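Long-range contacts in 4-alpha-glucanotransferase (Aquifex aeolicus, PDB 1TZ7), which is an amylomaltase, also called disproportionating enzyme or D-enzyme, of the 4-alpha-glucanotransferase family, built on a barrel of eight parallel strands: residues Phe255-Pro260 and Gln269-Pro274; Glu312-Val317 and Arg328-Pro333. All blocks are in the same frame, centred on the assembly; numbering follows the deposited sequence.

Contact 1: Phe255-Pro260 and Gln269-Pro274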
ATOM      1  N   PHE A 255     -16.336  15.209 -11.129  1.00 32.47           N
ATOM      2  CA  PHE A 255     -15.346  14.515 -11.956  1.00 34.24           C
ATOM      3  C   PHE A 255     -14.728  13.340 -11.194  1.00 32.95           C
ATOM      4  O   PHE A 255     -14.673  13.346  -9.964  1.00 39.96           O
ATOM      5  CB  PHE A 255     -14.249  15.484 -12.397  1.00 33.23           C
ATOM      6  CG  PHE A 255     -14.743  16.605 -13.280  1.00 37.12           C
ATOM      7  CD1 PHE A 255     -14.848  16.432 -14.655  1.00 41.94           C
ATOM      8  CD2 PHE A 255     -15.101  17.829 -12.734  1.00 46.47           C
ATOM      9  CE1 PHE A 255     -15.303  17.464 -15.470  1.00 44.41           C
ATOM     10  CE2 PHE A 255     -15.557  18.864 -13.546  1.00 54.21           C
ATOM     11  CZ  PHE A 255     -15.656  18.678 -14.913  1.00 43.29           C
ATOM     12  N   VAL A 256     -14.263  12.333 -11.934  1.00 30.83           N
ATOM     13  CA  VAL A 256     -13.643  11.154 -11.325  1.00 38.54           C
ATOM     14  C   VAL A 256     -12.270  10.854 -11.940  1.00 35.34           C
ATOM     15  O   VAL A 256     -11.900  11.416 -12.971  1.00 33.96           O
ATOM     16  CB  VAL A 256     -14.554   9.891 -11.451  1.00 37.89           C
ATOM     17  CG1 VAL A 256     -15.781  10.033 -10.571  1.00 40.78           C
ATOM     18  CG2 VAL A 256     -14.951   9.645 -12.904  1.00 43.86           C
ATOM     19  N   ALA A 257     -11.527   9.964 -11.293  1.00 30.89           N
ATOM     20  CA  ALA A 257     -10.111   9.796 -11.574  1.00 34.09           C
ATOM     21  C   ALA A 257      -9.888   8.664 -12.562  1.00 34.26           C
ATOM     22  O   ALA A 257     -10.760   7.821 -12.766  1.00 37.69           O
ATOM     23  CB  ALA A 257      -9.349   9.529 -10.286  1.00 37.14           C
ATOM     24  N   GLY A 258      -8.713   8.657 -13.168  1.00 34.96           N
ATOM     25  CA  GLY A 258      -8.325   7.610 -14.088  1.00 39.28           C
ATOM     26  C   GLY A 258      -7.040   7.959 -14.811  1.00 37.46           C
ATOM     27  O   GLY A 258      -6.296   8.842 -14.382  1.00 37.33           O
ATOM     28  N   VAL A 259      -6.777   7.255 -15.907  1.00 37.18           N
ATOM     29  CA  VAL A 259      -5.690   7.612 -16.820  1.00 42.27           C
ATOM     30  C   VAL A 259      -6.152   7.437 -18.274  1.00 40.63           C
ATOM     31  O   VAL A 259      -7.050   6.643 -18.552  1.00 32.81           O
ATOM     32  CB  VAL A 259      -4.426   6.742 -16.568  1.00 44.46           C
ATOM     33  CG1 VAL A 259      -3.698   7.209 -15.317  1.00 42.20           C
ATOM     34  CG2 VAL A 259      -4.795   5.269 -16.458  1.00 45.01           C
ATOM     35  N   PRO A 260      -5.539   8.182 -19.195  1.00 44.86           N
ATOM     36  CA  PRO A 260      -5.982   8.195 -20.594  1.00 43.46           C
ATOM     37  C   PRO A 260      -5.623   6.904 -21.332  1.00 44.15           C
ATOM     38  O   PRO A 260      -4.873   6.092 -20.800  1.00 36.69           O
ATOM     39  CB  PRO A 260      -5.219   9.383 -21.191  1.00 48.41           C
ATOM     40  CG  PRO A 260      -3.995   9.499 -20.363  1.00 44.41           C
ATOM     41  CD  PRO A 260      -4.376   9.062 -18.978  1.00 38.99           C
ATOM     42  N   GLN A 269      -8.129   3.449 -18.127  1.00 60.57           N
ATOM     43  CA  GLN A 269      -8.732   2.876 -16.925  1.00 58.37           C
ATOM     44  C   GLN A 269      -9.555   3.922 -16.187  1.00 57.75           C
ATOM     45  O   GLN A 269      -9.119   5.060 -16.007  1.00 48.28           O
ATOM     46  CB  GLN A 269      -7.655   2.301 -15.987  1.00 54.57           C
ATOM     47  CG  GLN A 269      -6.298   2.073 -16.639  1.00 66.10           C
ATOM     48  CD  GLN A 269      -5.289   1.464 -15.680  1.00 76.11           C
ATOM     49  OE1 GLN A 269      -5.326   0.264 -15.414  1.00 67.42           O
ATOM     50  NE2 GLN A 269      -4.388   2.292 -15.158  1.00 73.98           N
ATOM     51  N   LEU A 270     -10.750   3.526 -15.766  1.00 53.94           N
ATOM     52  CA  LEU A 270     -11.600   4.377 -14.953  1.00 51.81           C
ATOM     53  C   LEU A 270     -11.544   3.921 -13.496  1.00 52.26           C
ATOM     54  O   LEU A 270     -12.144   2.909 -13.128  1.00 52.74           O
ATOM     55  CB  LEU A 270     -13.041   4.326 -15.470  1.00 54.77           C
ATOM     56  CG  LEU A 270     -13.994   5.400 -14.952  1.00 54.44           C
ATOM     57  CD1 LEU A 270     -13.587   6.773 -15.454  1.00 51.75           C
ATOM     58  CD2 LEU A 270     -15.422   5.075 -15.371  1.00 59.48           C
ATOM     59  N   TRP A 271     -10.811   4.668 -12.674  1.00 48.18           N
ATOM     60  CA  TRP A 271     -10.594   4.291 -11.277  1.00 47.47           C
ATOM     61  C   TRP A 271     -11.837   4.550 -10.430  1.00 43.86           C
ATOM     62  O   TRP A 271     -12.104   3.829  -9.473  1.00 47.84           O
ATOM     63  CB  TRP A 271      -9.404   5.059 -10.697  1.00 49.53           C
ATOM     64  CG  TRP A 271      -8.089   4.729 -11.347  1.00 45.74           C
ATOM     65  CD1 TRP A 271      -7.800   3.636 -12.116  1.00 51.40           C
ATOM     66  CD2 TRP A 271      -6.886   5.498 -11.280  1.00 48.06           C
ATOM     67  NE1 TRP A 271      -6.491   3.683 -12.533  1.00 51.53           N
ATOM     68  CE2 TRP A 271      -5.907   4.817 -12.032  1.00 54.88           C
ATOM     69  CE3 TRP A 271      -6.531   6.704 -10.658  1.00 43.23           C
ATOM     70  CZ2 TRP A 271      -4.605   5.297 -12.178  1.00 46.00           C
ATOM     71  CZ3 TRP A 271      -5.238   7.177 -10.808  1.00 43.85           C
ATOM     72  CH2 TRP A 271      -4.293   6.475 -11.560  1.00 50.54           C
ATOM     73  N   GLY A 272     -12.590   5.588 -10.784  1.00 42.11           N
ATOM     74  CA  GLY A 272     -13.868   5.857 -10.147  1.00 43.95           C
ATOM     75  C   GLY A 272     -13.746   6.597  -8.817  1.00 49.89           C
ATOM     76  O   GLY A 272     -14.744   6.808  -8.129  1.00 50.37           O
ATOM     77  N   ASN A 273     -12.523   6.992  -8.455  1.00 48.33           N
ATOM     78  CA  ASN A 273     -12.321   7.910  -7.328  1.00 46.41           C
ATOM     79  C   ASN A 273     -12.769   9.312  -7.724  1.00 41.59           C
ATOM     80  O   ASN A 273     -12.677   9.681  -8.877  1.00 31.16           O
ATOM     81  CB  ASN A 273     -10.837   7.951  -6.909  1.00 41.26           C
ATOM     82  CG  ASN A 273     -10.216   6.560  -6.778  1.00 55.44           C
ATOM     83  OD1 ASN A 273      -9.794   5.966  -7.765  1.00 61.89           O
ATOM     84  ND2 ASN A 273     -10.150   6.049  -5.550  1.00 43.26           N
ATOM     85  N   PRO A 274     -13.242  10.094  -6.766  1.00 42.25           N
ATOM     86  CA  PRO A 274     -13.421  11.528  -6.987  1.00 42.04           C
ATOM     87  C   PRO A 274     -12.062  12.215  -7.032  1.00 29.87           C
ATOM     88  O   PRO A 274     -11.170  11.818  -6.301  1.00 36.10           O
ATOM     89  CB  PRO A 274     -14.218  11.974  -5.761  1.00 44.10           C
ATOM     90  CG  PRO A 274     -13.852  10.998  -4.700  1.00 47.62           C
ATOM     91  CD  PRO A 274     -13.611   9.692  -5.398  1.00 46.90           C
TER
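The indole of Trp271 carries Gly258 on one face. Gly258 CA stands 4.1 Å from the centroid of the five-membered ring, defined by Trp271 CG, CD1, NE1, CE2 and CD2, in a CH-pi contact offset toward the rim. Two methyl groups come to the same indole obliquely. Ala257 CB approaches Trp271 CE3 at 4.0 Å, and Val259 CG1 approaches Trp271 CZ2 at 3.8 Å. The ring also meets His307 edge-to-face. With its CG beside the backbone N (chi1 -65°), Trp271 lays the indole along the backbone of the neighbouring strand.

The strands 255-259 and 269-274 form an antiparallel beta hairpin. Val259 pairs with Gln269, and Val259 N donates to Gln269 O at 3.2 Å, in the carbonyl plane. The return bond from Gln269 N is weak. Val259 CG2 lies alongside the extended Gln269 chain, 3.5 Å from Gln269 CG. Between Val256 and Gly258 the register slips by two, a beta bulge. There Ala257 is gripped twice: its N donates to Asn273 O at 2.7 Å, and its O accepts from Trp271 N, which sits above the carbonyl plane. Asn273 ND2 is bonded to Pro231 O.

The chemistry is thus mixed. Bent backbone bonds hold the bulge, while Gly258 CA, the Ala257 and Val259 methyls and the His307 ring surround the indole.

Contact 2: Glu312-Val317 and Arg328-Pro333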
ATOM      1  N   GLU A 312       1.797  16.543 -10.524  1.00 24.51           N
ATOM      2  CA  GLU A 312       2.074  17.505 -11.597  1.00 25.85           C
ATOM      3  C   GLU A 312       0.822  17.766 -12.430  1.00 25.90           C
ATOM      4  O   GLU A 312       0.478  18.908 -12.701  1.00 25.49           O
ATOM      5  CB  GLU A 312       3.200  16.981 -12.501  1.00 27.04           C
ATOM      6  CG  GLU A 312       3.725  18.009 -13.505  1.00 32.12           C
ATOM      7  CD  GLU A 312       2.915  18.041 -14.798  1.00 42.30           C
ATOM      8  OE1 GLU A 312       2.741  19.143 -15.371  1.00 39.07           O
ATOM      9  OE2 GLU A 312       2.453  16.969 -15.238  1.00 36.07           O
ATOM     10  N   ALA A 313       0.158  16.692 -12.842  1.00 25.07           N
ATOM     11  CA  ALA A 313      -1.112  16.788 -13.565  1.00 28.40           C
ATOM     12  C   ALA A 313      -1.862  15.459 -13.477  1.00 25.38           C
ATOM     13  O   ALA A 313      -1.252  14.393 -13.492  1.00 25.94           O
ATOM     14  CB  ALA A 313      -0.865  17.163 -15.028  1.00 31.26           C
ATOM     15  N   TYR A 314      -3.186  15.531 -13.384  1.00 26.63           N
ATOM     16  CA  TYR A 314      -4.003  14.333 -13.218  1.00 29.18           C
ATOM     17  C   TYR A 314      -5.089  14.241 -14.284  1.00 22.17           C
ATOM     18  O   TYR A 314      -5.583  15.256 -14.781  1.00 28.02           O
ATOM     19  CB  TYR A 314      -4.631  14.301 -11.821  1.00 24.23           C
ATOM     20  CG  TYR A 314      -5.645  15.391 -11.568  1.00 33.44           C
ATOM     21  CD1 TYR A 314      -7.002  15.161 -11.757  1.00 41.55           C
ATOM     22  CD2 TYR A 314      -5.246  16.653 -11.128  1.00 35.22           C
ATOM     23  CE1 TYR A 314      -7.936  16.152 -11.523  1.00 42.77           C
ATOM     24  CE2 TYR A 314      -6.172  17.653 -10.892  1.00 38.32           C
ATOM     25  CZ  TYR A 314      -7.518  17.398 -11.091  1.00 36.56           C
ATOM     26  OH  TYR A 314      -8.446  18.384 -10.859  1.00 36.95           O
ATOM     27  N   TRP A 315      -5.452  13.015 -14.630  1.00 29.59           N
ATOM     28  CA  TRP A 315      -6.471  12.768 -15.631  1.00 27.45           C
ATOM     29  C   TRP A 315      -7.865  12.888 -14.998  1.00 25.34           C
ATOM     30  O   TRP A 315      -8.180  12.203 -14.022  1.00 30.09           O
ATOM     31  CB  TRP A 315      -6.275  11.382 -16.248  1.00 32.76           C
ATOM     32  CG  TRP A 315      -7.147  11.110 -17.442  1.00 29.79           C
ATOM     33  CD1 TRP A 315      -8.192  10.237 -17.509  1.00 36.75           C
ATOM     34  CD2 TRP A 315      -7.039  11.703 -18.742  1.00 28.16           C
ATOM     35  NE1 TRP A 315      -8.744  10.253 -18.766  1.00 29.91           N
ATOM     36  CE2 TRP A 315      -8.056  11.147 -19.545  1.00 37.99           C
ATOM     37  CE3 TRP A 315      -6.186  12.656 -19.314  1.00 40.72           C
ATOM     38  CZ2 TRP A 315      -8.241  11.508 -20.881  1.00 35.12           C
ATOM     39  CZ3 TRP A 315      -6.377  13.013 -20.649  1.00 48.77           C
ATOM     40  CH2 TRP A 315      -7.392  12.440 -21.409  1.00 41.88           C
ATOM     41  N   GLU A 316      -8.681  13.765 -15.566  1.00 18.88           N
ATOM     42  CA  GLU A 316      -9.984  14.103 -15.008  1.00 30.99           C
ATOM     43  C   GLU A 316     -11.087  13.842 -16.050  1.00 33.29           C
ATOM     44  O   GLU A 316     -11.080  14.437 -17.119  1.00 36.95           O
ATOM     45  CB  GLU A 316      -9.994  15.578 -14.612  1.00 33.78           C
ATOM     46  CG  GLU A 316     -11.285  16.060 -13.994  1.00 41.93           C
ATOM     47  CD  GLU A 316     -11.255  17.544 -13.682  1.00 33.60           C
ATOM     48  OE1 GLU A 316     -10.808  17.914 -12.574  1.00 37.22           O
ATOM     49  OE2 GLU A 316     -11.672  18.339 -14.543  1.00 45.28           O
ATOM     50  N   VAL A 317     -12.033  12.954 -15.720  1.00 32.86           N
ATOM     51  CA  VAL A 317     -13.135  12.617 -16.643  1.00 44.58           C
ATOM     52  C   VAL A 317     -14.524  12.892 -15.999  1.00 44.17           C
ATOM     53  O   VAL A 317     -14.732  12.621 -14.826  1.00 34.47           O
ATOM     54  CB  VAL A 317     -13.057  11.116 -17.116  1.00 50.00           C
ATOM     55  CG1 VAL A 317     -11.617  10.606 -17.072  1.00 34.09           C
ATOM     56  CG2 VAL A 317     -13.970  10.225 -16.277  1.00 59.27           C
ATOM     57  N   ARG A 328      -9.353  14.838 -19.541  1.00 38.36           N
ATOM     58  CA  ARG A 328      -8.323  15.819 -19.868  1.00 35.14           C
ATOM     59  C   ARG A 328      -7.292  15.910 -18.756  1.00 34.88           C
ATOM     60  O   ARG A 328      -7.573  15.587 -17.610  1.00 23.93           O
ATOM     61  CB  ARG A 328      -8.947  17.192 -20.103  1.00 40.63           C
ATOM     62  CG  ARG A 328      -9.820  17.689 -18.945  1.00 45.45           C
ATOM     63  CD  ARG A 328      -9.880  19.219 -18.825  1.00 50.64           C
ATOM     64  NE  ARG A 328     -11.184  19.658 -18.566  1.00 62.11           N
ATOM     65  CZ  ARG A 328     -11.717  20.040 -17.407  1.00 71.74           C
ATOM     66  NH1 ARG A 328     -11.033  20.191 -16.266  1.00 74.45           N
ATOM     67  NH2 ARG A 328     -12.978  20.353 -17.442  1.00 71.10           N
ATOM     68  N   TRP A 329      -6.096  16.355 -19.102  1.00 29.11           N
ATOM     69  CA  TRP A 329      -5.054  16.571 -18.119  1.00 29.28           C
ATOM     70  C   TRP A 329      -5.261  17.911 -17.420  1.00 26.51           C
ATOM     71  O   TRP A 329      -5.383  18.945 -18.067  1.00 31.94           O
ATOM     72  CB  TRP A 329      -3.678  16.521 -18.776  1.00 33.55           C
ATOM     73  CG  TRP A 329      -3.240  15.121 -19.139  1.00 28.59           C
ATOM     74  CD1 TRP A 329      -3.098  14.603 -20.399  1.00 30.85           C
ATOM     75  CD2 TRP A 329      -2.891  14.068 -18.235  1.00 29.25           C
ATOM     76  NE1 TRP A 329      -2.682  13.294 -20.328  1.00 28.75           N
ATOM     77  CE2 TRP A 329      -2.547  12.940 -19.012  1.00 26.44           C
ATOM     78  CE3 TRP A 329      -2.834  13.958 -16.839  1.00 27.23           C
ATOM     79  CZ2 TRP A 329      -2.151  11.726 -18.440  1.00 28.39           C
ATOM     80  CZ3 TRP A 329      -2.440  12.747 -16.276  1.00 25.61           C
ATOM     81  CH2 TRP A 329      -2.106  11.652 -17.079  1.00 31.91           C
ATOM     82  N   VAL A 330      -5.306  17.874 -16.093  1.00 28.85           N
ATOM     83  CA  VAL A 330      -5.474  19.076 -15.289  1.00 34.04           C
ATOM     84  C   VAL A 330      -4.273  19.254 -14.361  1.00 33.56           C
ATOM     85  O   VAL A 330      -3.932  18.351 -13.594  1.00 31.47           O
ATOM     86  CB  VAL A 330      -6.753  19.001 -14.434  1.00 34.24           C
ATOM     87  CG1 VAL A 330      -6.933  20.283 -13.620  1.00 43.22           C
ATOM     88  CG2 VAL A 330      -7.976  18.745 -15.320  1.00 36.43           C
ATOM     89  N   LYS A 331      -3.639  20.421 -14.434  1.00 29.88           N
ATOM     90  CA  LYS A 331      -2.436  20.698 -13.646  1.00 33.25           C
ATOM     91  C   LYS A 331      -2.765  20.750 -12.160  1.00 24.05           C
ATOM     92  O   LYS A 331      -3.755  21.352 -11.758  1.00 28.38           O
ATOM     93  CB  LYS A 331      -1.796  22.022 -14.088  1.00 34.67           C
ATOM     94  CG  LYS A 331      -1.269  22.014 -15.535  1.00 50.54           C
ATOM     95  CD  LYS A 331       0.049  21.251 -15.651  1.00 71.68           C
ATOM     96  CE  LYS A 331       0.576  21.253 -17.089  1.00 75.56           C
ATOM     97  NZ  LYS A 331       1.125  19.924 -17.493  1.00 68.17           N
ATOM     98  N   ALA A 332      -1.927  20.098 -11.353  1.00 24.03           N
ATOM     99  CA  ALA A 332      -2.011  20.181  -9.896  1.00 30.85           C
ATOM    100  C   ALA A 332      -0.779  20.932  -9.347  1.00 30.54           C
ATOM    101  O   ALA A 332       0.245  21.009 -10.012  1.00 26.82           O
ATOM    102  CB  ALA A 332      -2.085  18.768  -9.295  1.00 27.00           C
ATOM    103  N   PRO A 333      -0.889  21.476  -8.136  1.00 31.27           N
ATOM    104  CA  PRO A 333       0.148  22.357  -7.587  1.00 28.42           C
ATOM    105  C   PRO A 333       1.260  21.585  -6.857  1.00 30.70           C
ATOM    106  O   PRO A 333       1.475  21.794  -5.670  1.00 29.59           O
ATOM    107  CB  PRO A 333      -0.635  23.224  -6.606  1.00 30.26           C
ATOM    108  CG  PRO A 333      -1.718  22.309  -6.083  1.00 34.81           C
ATOM    109  CD  PRO A 333      -2.011  21.299  -7.196  1.00 33.30           C
TER
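Trp315 turns the edge of its indole to the face of Trp329, in the antiparallel beta hairpin of strands 313-318 and 328-331. This T-shaped pair, with the Tyr314-Val330 packing on the other face of the sheet, makes up the tightly packed part. The Trp315 six-membered ring and the Trp329 five-membered ring have planes at 68°, and Trp315 CZ3 comes 3.7 Å from Trp329 CD1. The backbone of Arg328 covers one face of Trp315, whose NE1 is bonded to Ala324 O.

Val330 CB sits over the Tyr314 ring, 3.8 Å from Tyr314 CZ. Tyr314 OH donates to Glu316 OE1 at 3.0 Å. Glu316 OE1 also forms a salt bridge with Lys246 NZ, which is hydrogen-bonded to Tyr314 OH as well. Paired backbone bonds join Tyr314 to Val330 and Glu316 to Arg328.

The solvent side is carried by the long chains of Arg328 and Lys331. Arg328, bent at chi3, runs beside Glu316, and its NH1 forms a salt bridge with Glu316 OE2, the carboxylate and guanidinium planes 69° apart. At the other end, Glu312 folds its chain at chi2 (-86°) to run beside Lys331. Its OE2 is held by Arg309, and its OE1 receives Lys331 NZ at 2.8 Å on the syn lone pair.

Contacts 1 and 2 are two successive hairpins of one four-stranded antiparallel sheet. Their centres lie about 11 Å apart. Contact 1 comes first along the chain, and both its strands precede those of contact 2. The strands run in the order 269-274, 255-259, 313-318, 328-331, so the first strand of each hairpin lies at the middle. The two hairpins join there, where Val256 N lies 2.9 Å from Val317 O, a probable hydrogen bond. Pro260 also packs on Trp329, linking the far strand. The helices 278-283 and 287-297 and strand 302-305 of the parallel barrel come between them in sequence. The small sheet is therefore an addition to the barrel, built from two separate excursions of the chain.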